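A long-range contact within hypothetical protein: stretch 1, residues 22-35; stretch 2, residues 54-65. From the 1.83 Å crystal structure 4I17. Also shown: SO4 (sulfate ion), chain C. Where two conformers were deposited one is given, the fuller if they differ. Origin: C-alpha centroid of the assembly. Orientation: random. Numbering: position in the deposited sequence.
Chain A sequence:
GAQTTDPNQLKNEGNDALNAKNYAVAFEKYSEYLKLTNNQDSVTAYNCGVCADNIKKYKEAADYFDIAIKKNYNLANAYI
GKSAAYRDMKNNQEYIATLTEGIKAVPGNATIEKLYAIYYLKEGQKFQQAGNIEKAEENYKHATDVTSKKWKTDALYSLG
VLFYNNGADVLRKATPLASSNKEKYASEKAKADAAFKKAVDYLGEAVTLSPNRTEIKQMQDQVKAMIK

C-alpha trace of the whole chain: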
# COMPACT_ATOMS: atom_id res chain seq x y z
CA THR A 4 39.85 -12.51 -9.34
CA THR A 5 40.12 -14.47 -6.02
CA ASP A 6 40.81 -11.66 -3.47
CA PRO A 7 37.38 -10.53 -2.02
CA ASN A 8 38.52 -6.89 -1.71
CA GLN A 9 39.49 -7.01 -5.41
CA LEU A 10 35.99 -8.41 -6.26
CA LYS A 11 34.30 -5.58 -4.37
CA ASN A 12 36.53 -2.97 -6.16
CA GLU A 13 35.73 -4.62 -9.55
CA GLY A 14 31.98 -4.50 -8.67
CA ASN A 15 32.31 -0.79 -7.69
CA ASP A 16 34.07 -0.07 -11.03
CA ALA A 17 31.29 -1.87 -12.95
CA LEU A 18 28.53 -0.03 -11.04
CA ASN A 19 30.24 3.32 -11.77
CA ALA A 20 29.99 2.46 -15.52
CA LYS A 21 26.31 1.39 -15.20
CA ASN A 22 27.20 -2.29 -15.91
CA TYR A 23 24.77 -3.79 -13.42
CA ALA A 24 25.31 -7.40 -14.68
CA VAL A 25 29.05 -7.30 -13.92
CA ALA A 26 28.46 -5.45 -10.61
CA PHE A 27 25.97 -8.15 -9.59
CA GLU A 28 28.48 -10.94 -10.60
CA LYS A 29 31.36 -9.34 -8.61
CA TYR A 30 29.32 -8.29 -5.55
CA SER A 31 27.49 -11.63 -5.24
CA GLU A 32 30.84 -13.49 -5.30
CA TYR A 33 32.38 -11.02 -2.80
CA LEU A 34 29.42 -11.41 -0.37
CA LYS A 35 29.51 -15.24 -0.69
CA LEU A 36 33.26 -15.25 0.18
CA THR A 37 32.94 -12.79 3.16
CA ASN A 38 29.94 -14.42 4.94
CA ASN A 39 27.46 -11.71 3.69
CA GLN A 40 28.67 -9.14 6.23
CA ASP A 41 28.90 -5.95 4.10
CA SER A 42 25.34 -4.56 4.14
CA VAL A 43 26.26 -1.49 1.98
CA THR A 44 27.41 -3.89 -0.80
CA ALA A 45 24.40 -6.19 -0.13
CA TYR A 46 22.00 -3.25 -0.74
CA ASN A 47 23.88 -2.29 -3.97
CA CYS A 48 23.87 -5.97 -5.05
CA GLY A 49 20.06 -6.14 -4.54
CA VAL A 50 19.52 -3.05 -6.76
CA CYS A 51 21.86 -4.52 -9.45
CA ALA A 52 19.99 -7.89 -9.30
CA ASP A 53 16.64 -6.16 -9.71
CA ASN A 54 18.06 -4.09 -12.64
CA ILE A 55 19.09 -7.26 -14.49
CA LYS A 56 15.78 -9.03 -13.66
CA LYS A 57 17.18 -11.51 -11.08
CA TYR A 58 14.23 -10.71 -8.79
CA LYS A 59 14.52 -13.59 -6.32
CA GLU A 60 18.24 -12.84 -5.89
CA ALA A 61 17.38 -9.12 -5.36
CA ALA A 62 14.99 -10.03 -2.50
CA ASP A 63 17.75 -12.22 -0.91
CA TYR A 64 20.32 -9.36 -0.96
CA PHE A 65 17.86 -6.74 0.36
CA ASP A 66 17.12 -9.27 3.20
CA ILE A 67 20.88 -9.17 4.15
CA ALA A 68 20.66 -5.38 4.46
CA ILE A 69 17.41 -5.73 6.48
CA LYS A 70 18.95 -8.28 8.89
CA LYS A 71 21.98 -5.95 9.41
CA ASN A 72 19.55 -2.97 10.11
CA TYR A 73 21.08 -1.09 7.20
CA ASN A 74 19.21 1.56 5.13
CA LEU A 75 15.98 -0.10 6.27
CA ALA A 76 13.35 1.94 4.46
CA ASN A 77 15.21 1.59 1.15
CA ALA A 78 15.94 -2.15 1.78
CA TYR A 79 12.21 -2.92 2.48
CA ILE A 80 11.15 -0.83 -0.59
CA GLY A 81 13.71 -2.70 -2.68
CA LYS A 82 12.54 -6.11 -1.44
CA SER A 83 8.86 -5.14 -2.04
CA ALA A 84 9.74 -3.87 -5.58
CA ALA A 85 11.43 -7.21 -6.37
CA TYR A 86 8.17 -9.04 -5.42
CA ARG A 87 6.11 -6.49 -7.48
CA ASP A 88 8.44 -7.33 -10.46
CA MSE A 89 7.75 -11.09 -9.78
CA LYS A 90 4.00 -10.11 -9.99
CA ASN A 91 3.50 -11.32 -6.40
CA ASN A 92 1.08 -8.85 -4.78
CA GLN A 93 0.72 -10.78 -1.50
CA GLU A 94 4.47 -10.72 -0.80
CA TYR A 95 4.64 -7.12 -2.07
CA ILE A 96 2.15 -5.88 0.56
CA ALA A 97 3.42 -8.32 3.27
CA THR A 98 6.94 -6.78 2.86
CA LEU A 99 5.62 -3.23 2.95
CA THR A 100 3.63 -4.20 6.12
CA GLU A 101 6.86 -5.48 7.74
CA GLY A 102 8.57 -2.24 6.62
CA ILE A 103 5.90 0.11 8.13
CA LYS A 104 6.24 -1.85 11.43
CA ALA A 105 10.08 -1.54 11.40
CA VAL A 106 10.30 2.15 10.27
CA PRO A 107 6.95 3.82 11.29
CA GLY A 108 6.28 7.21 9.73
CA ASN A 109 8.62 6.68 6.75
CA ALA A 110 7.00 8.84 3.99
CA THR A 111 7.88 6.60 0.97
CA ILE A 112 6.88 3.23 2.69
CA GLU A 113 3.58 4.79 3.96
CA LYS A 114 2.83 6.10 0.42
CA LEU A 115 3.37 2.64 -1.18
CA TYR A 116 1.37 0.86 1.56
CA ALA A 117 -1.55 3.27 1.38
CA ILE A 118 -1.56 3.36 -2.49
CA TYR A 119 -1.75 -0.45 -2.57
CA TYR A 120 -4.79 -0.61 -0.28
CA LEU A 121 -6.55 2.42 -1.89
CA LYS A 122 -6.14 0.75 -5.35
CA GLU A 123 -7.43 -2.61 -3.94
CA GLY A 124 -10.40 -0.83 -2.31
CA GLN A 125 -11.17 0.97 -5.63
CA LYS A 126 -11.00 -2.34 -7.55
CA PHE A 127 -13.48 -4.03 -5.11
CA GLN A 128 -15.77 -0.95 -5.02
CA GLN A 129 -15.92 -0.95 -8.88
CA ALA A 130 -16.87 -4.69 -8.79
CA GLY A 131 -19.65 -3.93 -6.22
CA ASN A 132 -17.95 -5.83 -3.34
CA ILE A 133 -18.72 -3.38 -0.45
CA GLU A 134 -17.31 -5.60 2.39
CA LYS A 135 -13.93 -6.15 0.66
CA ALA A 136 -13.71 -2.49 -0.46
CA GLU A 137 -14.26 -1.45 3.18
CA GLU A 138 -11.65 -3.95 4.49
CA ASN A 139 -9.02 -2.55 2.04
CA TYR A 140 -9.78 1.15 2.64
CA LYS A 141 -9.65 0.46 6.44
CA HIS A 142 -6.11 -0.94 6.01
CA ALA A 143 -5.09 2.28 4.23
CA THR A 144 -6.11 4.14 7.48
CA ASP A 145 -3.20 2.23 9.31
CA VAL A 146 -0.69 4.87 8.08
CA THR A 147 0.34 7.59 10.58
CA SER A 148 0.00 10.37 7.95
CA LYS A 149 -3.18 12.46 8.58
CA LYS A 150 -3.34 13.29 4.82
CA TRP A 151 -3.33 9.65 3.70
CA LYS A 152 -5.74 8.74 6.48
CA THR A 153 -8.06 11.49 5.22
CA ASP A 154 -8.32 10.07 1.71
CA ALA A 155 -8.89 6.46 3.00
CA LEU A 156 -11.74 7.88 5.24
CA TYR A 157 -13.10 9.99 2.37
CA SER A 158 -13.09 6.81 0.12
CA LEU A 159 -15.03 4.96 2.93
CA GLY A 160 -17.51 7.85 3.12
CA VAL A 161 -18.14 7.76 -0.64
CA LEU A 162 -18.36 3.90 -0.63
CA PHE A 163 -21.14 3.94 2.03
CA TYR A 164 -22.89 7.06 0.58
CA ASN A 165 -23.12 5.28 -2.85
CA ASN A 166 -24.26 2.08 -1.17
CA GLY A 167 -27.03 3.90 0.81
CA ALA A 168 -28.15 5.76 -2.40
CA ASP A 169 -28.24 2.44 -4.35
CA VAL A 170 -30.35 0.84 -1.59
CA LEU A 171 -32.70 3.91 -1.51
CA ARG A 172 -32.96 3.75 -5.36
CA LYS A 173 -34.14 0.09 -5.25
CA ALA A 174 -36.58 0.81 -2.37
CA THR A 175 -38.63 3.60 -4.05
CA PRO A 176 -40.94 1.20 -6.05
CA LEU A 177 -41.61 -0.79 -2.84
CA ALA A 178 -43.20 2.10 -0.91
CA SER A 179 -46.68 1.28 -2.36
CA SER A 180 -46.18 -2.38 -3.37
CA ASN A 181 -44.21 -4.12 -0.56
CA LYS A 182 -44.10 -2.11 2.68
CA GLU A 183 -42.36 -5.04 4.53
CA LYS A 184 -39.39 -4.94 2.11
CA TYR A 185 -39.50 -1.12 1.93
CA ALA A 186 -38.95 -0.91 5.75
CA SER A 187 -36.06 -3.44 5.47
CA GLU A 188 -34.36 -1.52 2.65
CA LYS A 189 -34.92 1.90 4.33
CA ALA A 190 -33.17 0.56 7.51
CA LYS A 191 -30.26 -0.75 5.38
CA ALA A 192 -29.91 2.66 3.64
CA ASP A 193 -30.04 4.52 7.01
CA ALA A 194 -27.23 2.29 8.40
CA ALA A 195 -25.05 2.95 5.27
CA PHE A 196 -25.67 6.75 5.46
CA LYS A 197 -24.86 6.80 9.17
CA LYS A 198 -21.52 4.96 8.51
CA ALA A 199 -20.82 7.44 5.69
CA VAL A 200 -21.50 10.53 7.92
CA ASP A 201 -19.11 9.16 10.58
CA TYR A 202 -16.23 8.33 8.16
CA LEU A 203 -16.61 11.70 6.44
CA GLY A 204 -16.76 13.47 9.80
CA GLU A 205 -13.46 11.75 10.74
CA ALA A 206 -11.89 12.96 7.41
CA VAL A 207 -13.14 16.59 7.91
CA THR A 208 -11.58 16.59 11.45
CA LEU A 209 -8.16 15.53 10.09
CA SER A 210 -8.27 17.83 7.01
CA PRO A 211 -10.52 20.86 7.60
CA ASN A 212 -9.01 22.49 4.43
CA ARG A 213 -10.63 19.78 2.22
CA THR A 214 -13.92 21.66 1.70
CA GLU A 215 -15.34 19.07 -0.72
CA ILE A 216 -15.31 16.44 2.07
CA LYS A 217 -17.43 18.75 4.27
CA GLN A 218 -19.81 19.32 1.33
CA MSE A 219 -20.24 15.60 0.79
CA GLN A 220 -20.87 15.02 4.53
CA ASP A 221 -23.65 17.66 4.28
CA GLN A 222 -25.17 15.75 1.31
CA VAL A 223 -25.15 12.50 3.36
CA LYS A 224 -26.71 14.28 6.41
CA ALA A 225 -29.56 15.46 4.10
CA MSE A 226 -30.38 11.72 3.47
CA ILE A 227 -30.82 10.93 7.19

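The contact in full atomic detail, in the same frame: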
# COMPACT_ATOMS: atom_id res chain seq x y z
N ASN A 22 27.31 -0.89 -15.49
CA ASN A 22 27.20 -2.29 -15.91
C ASN A 22 26.72 -3.06 -14.71
O ASN A 22 27.51 -3.61 -13.95
CB ASN A 22 28.48 -2.88 -16.50
CG ASN A 22 28.22 -4.20 -17.23
OD1 ASN A 22 27.47 -5.09 -16.82
ND2 ASN A 22 28.85 -4.36 -18.36
N TYR A 23 25.41 -3.10 -14.55
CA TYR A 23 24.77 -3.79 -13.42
C TYR A 23 24.99 -5.29 -13.44
O TYR A 23 25.09 -5.87 -12.35
CB TYR A 23 23.27 -3.51 -13.39
CG TYR A 23 22.91 -2.04 -13.38
CD1 TYR A 23 23.33 -1.20 -12.34
CD2 TYR A 23 22.09 -1.49 -14.36
CE1 TYR A 23 22.96 0.15 -12.30
CE2 TYR A 23 21.69 -0.16 -14.31
CZ TYR A 23 22.12 0.66 -13.28
OH TYR A 23 21.69 1.97 -13.26
N ALA A 24 25.11 -5.94 -14.64
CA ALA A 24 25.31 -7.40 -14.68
C ALA A 24 26.67 -7.78 -14.10
O ALA A 24 26.78 -8.75 -13.35
CB ALA A 24 25.22 -7.92 -16.10
N VAL A 25 27.72 -7.03 -14.47
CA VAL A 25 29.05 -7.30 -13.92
C VAL A 25 29.06 -6.96 -12.42
O VAL A 25 29.67 -7.69 -11.64
CB VAL A 25 30.18 -6.55 -14.66
CG1 VAL A 25 31.52 -6.72 -13.92
CG2 VAL A 25 30.29 -7.08 -16.08
N ALA A 26 28.45 -5.83 -12.03
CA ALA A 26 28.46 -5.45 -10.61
C ALA A 26 27.78 -6.54 -9.80
O ALA A 26 28.29 -6.95 -8.77
CB ALA A 26 27.76 -4.11 -10.41
N PHE A 27 26.67 -7.08 -10.31
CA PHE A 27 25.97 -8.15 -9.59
C PHE A 27 26.91 -9.37 -9.47
O PHE A 27 27.02 -9.91 -8.38
CB PHE A 27 24.64 -8.53 -10.28
CG PHE A 27 24.05 -9.78 -9.68
CD1 PHE A 27 23.35 -9.73 -8.48
CD2 PHE A 27 24.24 -11.01 -10.28
CE1 PHE A 27 22.85 -10.90 -7.90
CE2 PHE A 27 23.75 -12.18 -9.69
CZ PHE A 27 23.06 -12.11 -8.50
N GLU A 28 27.55 -9.80 -10.56
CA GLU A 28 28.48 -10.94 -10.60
C GLU A 28 29.59 -10.77 -9.53
O GLU A 28 29.85 -11.68 -8.75
CB GLU A 28 29.10 -11.03 -12.02
CG GLU A 28 30.15 -12.12 -12.22
CD GLU A 28 31.35 -11.74 -13.07
OE1 GLU A 28 31.23 -10.85 -13.95
OE2 GLU A 28 32.43 -12.33 -12.85
N LYS A 29 30.23 -9.60 -9.51
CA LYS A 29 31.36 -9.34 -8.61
C LYS A 29 30.90 -9.20 -7.16
O LYS A 29 31.52 -9.79 -6.27
CB LYS A 29 32.09 -8.07 -9.04
CG LYS A 29 32.69 -8.16 -10.44
CD LYS A 29 33.82 -9.16 -10.51
CE LYS A 29 34.33 -9.31 -11.94
NZ LYS A 29 35.45 -10.29 -12.01
N TYR A 30 29.81 -8.46 -6.92
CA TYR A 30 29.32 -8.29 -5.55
C TYR A 30 28.80 -9.59 -4.99
O TYR A 30 29.00 -9.85 -3.81
CB TYR A 30 28.19 -7.25 -5.49
CG TYR A 30 28.57 -5.80 -5.72
CD1 TYR A 30 29.82 -5.32 -5.36
CD2 TYR A 30 27.64 -4.90 -6.23
CE1 TYR A 30 30.13 -3.97 -5.47
CE2 TYR A 30 27.95 -3.55 -6.36
CZ TYR A 30 29.20 -3.09 -6.01
OH TYR A 30 29.47 -1.76 -6.13
N SER A 31 28.04 -10.37 -5.79
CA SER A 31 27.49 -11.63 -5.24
C SER A 31 28.61 -12.58 -4.83
O SER A 31 28.52 -13.19 -3.77
CB SER A 31 26.53 -12.31 -6.22
OG SER A 31 27.19 -12.57 -7.44
N GLU A 32 29.69 -12.64 -5.62
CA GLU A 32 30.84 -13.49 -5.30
C GLU A 32 31.56 -12.95 -4.06
O GLU A 32 31.89 -13.73 -3.18
CB GLU A 32 31.81 -13.58 -6.49
CG GLU A 32 32.90 -14.64 -6.31
CD GLU A 32 32.46 -16.08 -6.09
OE1 GLU A 32 31.39 -16.48 -6.60
OE2 GLU A 32 33.23 -16.83 -5.45
N TYR A 33 31.74 -11.63 -3.97
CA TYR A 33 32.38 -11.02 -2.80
C TYR A 33 31.60 -11.33 -1.52
O TYR A 33 32.20 -11.75 -0.53
CB TYR A 33 32.46 -9.50 -3.03
CG TYR A 33 32.63 -8.69 -1.77
CD1 TYR A 33 33.86 -8.61 -1.14
CD2 TYR A 33 31.58 -7.92 -1.27
CE1 TYR A 33 34.04 -7.83 0.01
CE2 TYR A 33 31.75 -7.14 -0.13
CZ TYR A 33 32.98 -7.09 0.50
OH TYR A 33 33.13 -6.30 1.60
N LEU A 34 30.25 -11.15 -1.55
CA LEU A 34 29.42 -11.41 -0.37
C LEU A 34 29.43 -12.90 0.02
O LEU A 34 29.52 -13.21 1.20
CB LEU A 34 27.99 -10.92 -0.57
CG LEU A 34 27.88 -9.38 -0.66
CD1 LEU A 34 26.55 -8.95 -1.31
CD2 LEU A 34 28.05 -8.74 0.72
N LYS A 35 29.40 -13.80 -0.95
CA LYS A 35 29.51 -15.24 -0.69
C LYS A 35 30.84 -15.57 0.05
O LYS A 35 30.83 -16.33 1.01
CB LYS A 35 29.44 -16.01 -2.01
CG LYS A 35 29.54 -17.53 -1.90
CD LYS A 35 29.73 -18.14 -3.28
CE LYS A 35 29.52 -19.63 -3.30
NZ LYS A 35 29.79 -20.20 -4.65
N ASN A 54 17.85 -4.76 -11.34
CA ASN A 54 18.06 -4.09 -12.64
C ASN A 54 18.29 -5.10 -13.76
O ASN A 54 17.97 -4.81 -14.90
CB ASN A 54 19.21 -3.09 -12.60
CG ASN A 54 19.05 -1.91 -11.67
OD1 ASN A 54 17.99 -1.64 -11.11
ND2 ASN A 54 20.12 -1.19 -11.43
N ILE A 55 18.83 -6.28 -13.44
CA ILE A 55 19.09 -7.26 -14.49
C ILE A 55 18.05 -8.40 -14.46
O ILE A 55 18.21 -9.42 -15.12
CB ILE A 55 20.54 -7.78 -14.45
CG1 ILE A 55 20.82 -8.55 -13.12
CG2 ILE A 55 21.54 -6.62 -14.69
CD1 ILE A 55 22.24 -9.12 -12.98
N LYS A 56 16.95 -8.16 -13.74
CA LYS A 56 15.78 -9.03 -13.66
C LYS A 56 16.00 -10.34 -12.89
O LYS A 56 15.27 -11.30 -13.11
CB LYS A 56 15.19 -9.32 -15.06
CG LYS A 56 14.84 -8.03 -15.79
CD LYS A 56 14.22 -8.29 -17.16
CE LYS A 56 13.99 -7.00 -17.89
NZ LYS A 56 12.83 -6.25 -17.34
N LYS A 57 16.96 -10.36 -11.96
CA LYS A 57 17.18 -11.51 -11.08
C LYS A 57 16.41 -11.16 -9.80
O LYS A 57 17.00 -10.78 -8.78
CB LYS A 57 18.69 -11.76 -10.86
CG LYS A 57 19.47 -12.03 -12.16
CD LYS A 57 20.92 -12.46 -11.84
CE LYS A 57 21.77 -12.72 -13.06
NZ LYS A 57 21.25 -13.83 -13.89
N TYR A 58 15.08 -11.17 -9.90
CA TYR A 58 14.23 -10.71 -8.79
C TYR A 58 14.35 -11.49 -7.52
O TYR A 58 14.34 -10.86 -6.46
CB TYR A 58 12.76 -10.61 -9.20
CG TYR A 58 12.55 -9.86 -10.49
CD1 TYR A 58 12.99 -8.54 -10.64
CD2 TYR A 58 11.87 -10.45 -11.56
CE1 TYR A 58 12.83 -7.87 -11.85
CE2 TYR A 58 11.71 -9.78 -12.76
CZ TYR A 58 12.16 -8.47 -12.89
OH TYR A 58 11.95 -7.80 -14.05
N LYS A 59 14.45 -12.84 -7.57
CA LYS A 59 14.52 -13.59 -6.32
C LYS A 59 15.83 -13.29 -5.60
O LYS A 59 15.85 -13.18 -4.36
CB LYS A 59 14.33 -15.12 -6.55
CG LYS A 59 14.37 -15.98 -5.27
CD LYS A 59 13.20 -15.69 -4.30
CE LYS A 59 13.30 -16.46 -3.00
NZ LYS A 59 14.35 -15.91 -2.10
N GLU A 60 16.91 -13.16 -6.39
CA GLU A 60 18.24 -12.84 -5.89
C GLU A 60 18.20 -11.45 -5.24
O GLU A 60 18.73 -11.27 -4.14
CB GLU A 60 19.26 -12.94 -7.04
CG GLU A 60 19.28 -14.33 -7.69
CD GLU A 60 18.40 -14.64 -8.90
OE1 GLU A 60 17.21 -14.24 -8.95
OE2 GLU A 60 18.91 -15.37 -9.78
N ALA A 61 17.51 -10.48 -5.89
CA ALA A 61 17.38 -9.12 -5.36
C ALA A 61 16.79 -9.16 -3.93
O ALA A 61 17.37 -8.61 -2.98
CB ALA A 61 16.51 -8.27 -6.28
N ALA A 62 15.68 -9.89 -3.78
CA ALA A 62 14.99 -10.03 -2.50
C ALA A 62 15.94 -10.63 -1.44
O ALA A 62 16.00 -10.11 -0.33
CB ALA A 62 13.74 -10.90 -2.67
N ASP A 63 16.77 -11.61 -1.82
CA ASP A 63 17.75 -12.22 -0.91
C ASP A 63 18.80 -11.20 -0.44
O ASP A 63 19.13 -11.17 0.74
CB ASP A 63 18.47 -13.44 -1.57
CG ASP A 63 17.56 -14.67 -1.72
OD1 ASP A 63 16.62 -14.81 -0.92
OD2 ASP A 63 17.80 -15.47 -2.64
N TYR A 64 19.33 -10.37 -1.34
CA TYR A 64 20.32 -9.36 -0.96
C TYR A 64 19.68 -8.24 -0.14
O TYR A 64 20.27 -7.84 0.86
CB TYR A 64 21.08 -8.81 -2.17
CG TYR A 64 22.01 -9.89 -2.69
CD1 TYR A 64 23.11 -10.30 -1.94
CD2 TYR A 64 21.72 -10.58 -3.86
CE1 TYR A 64 23.90 -11.38 -2.35
CE2 TYR A 64 22.51 -11.65 -4.29
CZ TYR A 64 23.59 -12.04 -3.53
OH TYR A 64 24.35 -13.10 -3.96
N PHE A 65 18.48 -7.77 -0.50
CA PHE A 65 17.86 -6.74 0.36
C PHE A 65 17.61 -7.31 1.78
O PHE A 65 17.72 -6.57 2.75
CB PHE A 65 16.56 -6.23 -0.26
CG PHE A 65 16.78 -5.42 -1.52
CD1 PHE A 65 17.57 -4.26 -1.50
CD2 PHE A 65 16.17 -5.78 -2.72
CE1 PHE A 65 17.71 -3.48 -2.64
CE2 PHE A 65 16.31 -4.99 -3.86
CZ PHE A 65 17.07 -3.83 -3.81
S SO4 C . 23.70 -4.21 -17.74
O1 SO4 C . 24.70 -5.02 -17.17
O2 SO4 C . 23.41 -3.06 -16.90
O3 SO4 C . 24.15 -3.70 -19.04
O4 SO4 C . 22.49 -5.01 -17.96
O HOH W 1 26.23 -14.02 -2.76

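Contact between the helix formed by residues 23-35 and the segment 54-65, whose own helix spans 58-65. The two helix axes cross at 46° and approach no closer than 12.6 Å, so side chains rather than backbones fill the space between them; 474 Å² of surface is buried, both sides summed. No direct hydrogen bond joins the stretches, and the contact rests mainly on apolar packing around Phe27, Tyr64 and Ile55.

Phe27 covers the most surface. With chi1 in t, its side chain reaches across to four residues of the second stretch. Its CB lies 3.7 Å from Ile55 CD1, while farther out CE2 of Phe27 meets Lys57 CD at 3.6 Å, so the aliphatic part of the lysine packs against the ring. Phe27 CZ approaches Glu60 CB at 4.2 Å, and Phe27 CE1 lies 3.7 Å from Tyr64 CE2. All these neighbours sit obliquely to the phenyl ring.

Tyr64, chi1 in m, extends the contact along the first helix. Besides Phe27 it meets residues one and nearly two turns farther on: its OH is 3.2 Å from Ser31 CB, and its CE1 is 3.7 Å from Leu34 CD1. The hydroxyl also takes part in a water bridge: the water donates to Ser31 O at 2.6 Å and lies a very short 2.4 Å from Tyr64 OH. The Ser31 hydroxyl lies against its own helix, its OG 2.8 Å from Phe27 O and 3.1 Å from Glu28 O.

Ile55, just past the end of a helix, packs against the first turn of helix 23-35, where the backbones come close: the CA atoms of Ala24 and Ile55 are 6.2 Å apart. Its CG2 touches Tyr23 CB at 3.8 Å and Ala24 CB at 4.1 Å, while its CD1 reaches on to Phe27. Beside it, Asn54 lies over one face of the Tyr23 ring. Asn54 ND2 comes within 3.3 Å of Tyr23 CE1, and Asn54 CB makes a CH-pi contact 4.2 Å from the Tyr23 ring centroid.

The start of the first helix is capped by Asn22, whose OD1 accepts from Val25 N at 3.1 Å. A sulfate, probably from the crystallisation liquor, accepts hydrogen bonds from two other amides of this first turn, Tyr23 N to sulfate O2 (3.1 Å) and Ala24 N to sulfate O1 (2.7 Å). Its O4 lies 3.8 Å from Ile55 CG2, placing the ion beside both stretches.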